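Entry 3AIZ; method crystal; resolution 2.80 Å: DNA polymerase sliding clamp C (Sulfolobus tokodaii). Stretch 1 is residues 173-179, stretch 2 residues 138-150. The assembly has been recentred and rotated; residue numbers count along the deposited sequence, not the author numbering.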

# COMPACT_ATOMS: atom_id res chain seq x y z
N SER C 173 -19.17 16.32 -14.50
CA SER C 173 -19.90 15.11 -14.15
C SER C 173 -19.29 13.86 -14.77
O SER C 173 -18.55 13.94 -15.75
CB SER C 173 -21.37 15.23 -14.57
OG SER C 173 -21.49 15.30 -15.98
N SER C 174 -19.61 12.70 -14.19
CA SER C 174 -19.18 11.42 -14.73
C SER C 174 -20.39 10.51 -14.90
O SER C 174 -21.17 10.31 -13.97
CB SER C 174 -18.15 10.76 -13.81
OG SER C 174 -16.97 11.55 -13.73
N THR C 175 -20.55 9.96 -16.10
CA THR C 175 -21.74 9.17 -16.43
C THR C 175 -21.43 7.69 -16.57
O THR C 175 -20.37 7.30 -17.06
CB THR C 175 -22.38 9.67 -17.74
OG1 THR C 175 -22.63 11.08 -17.64
CG2 THR C 175 -23.69 8.94 -18.01
N ILE C 176 -22.38 6.86 -16.14
CA ILE C 176 -22.26 5.42 -16.30
C ILE C 176 -23.49 4.88 -17.03
O ILE C 176 -24.63 5.17 -16.65
CB ILE C 176 -22.12 4.71 -14.94
CG1 ILE C 176 -20.96 5.32 -14.15
CG2 ILE C 176 -21.92 3.21 -15.14
CD1 ILE C 176 -20.70 4.64 -12.82
N GLU C 177 -23.26 4.10 -18.07
CA GLU C 177 -24.36 3.54 -18.86
C GLU C 177 -24.79 2.18 -18.35
O GLU C 177 -23.96 1.29 -18.13
CB GLU C 177 -23.94 3.43 -20.33
CG GLU C 177 -24.90 2.61 -21.18
CD GLU C 177 -24.36 2.32 -22.57
OE1 GLU C 177 -23.33 2.93 -22.94
OE2 GLU C 177 -24.95 1.49 -23.28
N LEU C 178 -26.10 2.01 -18.16
CA LEU C 178 -26.67 0.72 -17.81
C LEU C 178 -27.64 0.30 -18.91
O LEU C 178 -28.48 1.10 -19.33
CB LEU C 178 -27.39 0.77 -16.47
CG LEU C 178 -26.58 1.01 -15.19
CD1 LEU C 178 -26.09 2.45 -15.12
CD2 LEU C 178 -27.43 0.67 -13.98
N SER C 179 -27.53 -0.94 -19.35
CA SER C 179 -28.39 -1.44 -20.41
C SER C 179 -28.40 -2.96 -20.43
O SER C 179 -27.57 -3.60 -19.79
CB SER C 179 -27.93 -0.92 -21.77
OG SER C 179 -26.61 -1.36 -22.06
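Stretch 2 138-150: TFTDIIDEIEDIG

Stretch 2 is helical from Thr138 to Ile149, continuing a helix that begins earlier in the chain. It lies along the strand formed by residues 173-178. The two run nearly antiparallel, with 169° between their N-to-C directions, and their axes approach to 10.1 Å. That spacing leaves room for one layer of side chains between the backbones. No hydrogen bond crosses the gap, so the contact rests on packing.

The strand alternates. Ser174, Ile176 and Leu178 point their CA-to-CB bonds toward the helix, while Ser173, Thr175 and Glu177 point theirs away. On the helix, Ile142, Glu145 and Ile149 point toward the strand. Their spacing of three and four residues keeps them on one face. Because the strand and the helix run in nearly opposite directions, Ser174 pairs with Ile149, Ile176 lies across from Ile142, and Leu178 comes near Phe139.

Ile176 is the main bump of the strand and has the largest covered area. Its chi1 m, chi2 t rotamer extends CD1 into a hollow lined by Ile142, Glu145 and Ile146. Ile176 CD1 lies 3.7 Å from Ile142 CG2, 4.2 Å from Glu145 CD and 4.3 Å from Ile146 CG1. The CA-to-CB bond of Ile146 points sideways, but the end of its side chain comes nearer the strand.

Ile142 is the matching bump of the helix. It reaches between Ile176 and Leu178, and its CD1 lies 3.6 Å from Leu178 CG. Leu178 also meets Phe139 at the ring edge, with Leu178 CD2 4.5 Å from Phe139 CD1.

At the other end the small side chain of Ser174 leaves space for Ile149. Ser174 CB lies 3.9 Å from Ile149 CD1. Gly150 then leaves the helix with positive phi and makes no contact with the strand.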

# COMPACT_ATOMS: atom_id res chain seq x y z
N THR C 138 -25.40 -5.45 -8.99
CA THR C 138 -24.88 -4.65 -10.09
C THR C 138 -25.19 -3.17 -9.87
O THR C 138 -24.34 -2.31 -10.10
CB THR C 138 -25.48 -5.09 -11.44
OG1 THR C 138 -25.20 -6.48 -11.66
CG2 THR C 138 -24.88 -4.27 -12.57
N PHE C 139 -26.41 -2.89 -9.43
CA PHE C 139 -26.85 -1.51 -9.24
C PHE C 139 -26.15 -0.84 -8.07
O PHE C 139 -25.65 0.28 -8.20
CB PHE C 139 -28.37 -1.45 -9.05
CG PHE C 139 -28.89 -0.06 -8.78
CD1 PHE C 139 -28.95 0.88 -9.79
CD2 PHE C 139 -29.31 0.29 -7.51
CE1 PHE C 139 -29.42 2.15 -9.54
CE2 PHE C 139 -29.78 1.57 -7.25
CZ PHE C 139 -29.84 2.50 -8.27
N THR C 140 -26.11 -1.52 -6.93
CA THR C 140 -25.48 -0.98 -5.73
C THR C 140 -23.99 -0.70 -5.95
O THR C 140 -23.48 0.33 -5.52
CB THR C 140 -25.69 -1.89 -4.51
OG1 THR C 140 -25.27 -3.22 -4.82
CG2 THR C 140 -27.15 -1.90 -4.10
N ASP C 141 -23.31 -1.63 -6.61
CA ASP C 141 -21.91 -1.43 -6.97
C ASP C 141 -21.73 -0.08 -7.66
O ASP C 141 -20.89 0.73 -7.25
CB ASP C 141 -21.41 -2.54 -7.90
CG ASP C 141 -21.05 -3.81 -7.15
OD1 ASP C 141 -20.78 -3.73 -5.93
OD2 ASP C 141 -21.02 -4.89 -7.78
N ILE C 142 -22.52 0.16 -8.69
CA ILE C 142 -22.47 1.41 -9.44
C ILE C 142 -22.79 2.59 -8.53
O ILE C 142 -22.19 3.66 -8.65
CB ILE C 142 -23.45 1.39 -10.62
CG1 ILE C 142 -23.03 0.30 -11.62
CG2 ILE C 142 -23.51 2.75 -11.30
CD1 ILE C 142 -23.92 0.22 -12.84
N ILE C 143 -23.73 2.39 -7.61
CA ILE C 143 -24.10 3.43 -6.66
C ILE C 143 -22.95 3.77 -5.72
O ILE C 143 -22.68 4.94 -5.45
CB ILE C 143 -25.33 3.01 -5.84
CG1 ILE C 143 -26.55 2.90 -6.76
CG2 ILE C 143 -25.61 4.02 -4.75
CD1 ILE C 143 -26.84 4.17 -7.53
N ASP C 144 -22.26 2.74 -5.23
CA ASP C 144 -21.08 2.94 -4.39
C ASP C 144 -19.98 3.64 -5.17
O ASP C 144 -19.28 4.50 -4.64
CB ASP C 144 -20.57 1.60 -3.86
CG ASP C 144 -21.43 1.06 -2.73
OD1 ASP C 144 -22.04 1.87 -2.00
OD2 ASP C 144 -21.49 -0.18 -2.56
N GLU C 145 -19.84 3.28 -6.44
CA GLU C 145 -18.84 3.89 -7.31
C GLU C 145 -19.17 5.36 -7.54
O GLU C 145 -18.27 6.19 -7.68
CB GLU C 145 -18.76 3.14 -8.63
CG GLU C 145 -17.63 3.61 -9.54
CD GLU C 145 -17.51 2.76 -10.79
OE1 GLU C 145 -18.19 1.72 -10.87
OE2 GLU C 145 -16.72 3.13 -11.69
N ILE C 146 -20.46 5.68 -7.59
CA ILE C 146 -20.90 7.06 -7.76
C ILE C 146 -20.63 7.87 -6.50
O ILE C 146 -20.32 9.06 -6.57
CB ILE C 146 -22.39 7.14 -8.13
CG1 ILE C 146 -22.61 6.62 -9.56
CG2 ILE C 146 -22.90 8.57 -8.01
CD1 ILE C 146 -24.04 6.77 -10.04
N GLU C 147 -20.74 7.22 -5.35
CA GLU C 147 -20.42 7.87 -4.08
C GLU C 147 -18.94 8.22 -4.02
O GLU C 147 -18.57 9.30 -3.56
CB GLU C 147 -20.79 6.97 -2.90
CG GLU C 147 -20.47 7.58 -1.54
CD GLU C 147 -20.59 6.58 -0.41
OE1 GLU C 147 -21.14 5.48 -0.64
OE2 GLU C 147 -20.13 6.89 0.71
N ASP C 148 -18.10 7.31 -4.50
CA ASP C 148 -16.66 7.55 -4.56
C ASP C 148 -16.35 8.72 -5.48
O ASP C 148 -15.52 9.57 -5.17
CB ASP C 148 -15.92 6.30 -5.03
CG ASP C 148 -15.78 5.26 -3.93
OD1 ASP C 148 -15.99 5.60 -2.74
OD2 ASP C 148 -15.47 4.09 -4.25
N ILE C 149 -17.04 8.77 -6.62
CA ILE C 149 -16.88 9.88 -7.56
C ILE C 149 -17.23 11.19 -6.87
O ILE C 149 -16.50 12.18 -6.97
CB ILE C 149 -17.78 9.71 -8.80
CG1 ILE C 149 -17.33 8.50 -9.62
CG2 ILE C 149 -17.75 10.97 -9.66
CD1 ILE C 149 -18.15 8.27 -10.87
N GLY C 150 -18.35 11.19 -6.16
CA GLY C 150 -18.79 12.37 -5.43
C GLY C 150 -19.66 13.27 -6.27
O GLY C 150 -19.73 13.12 -7.49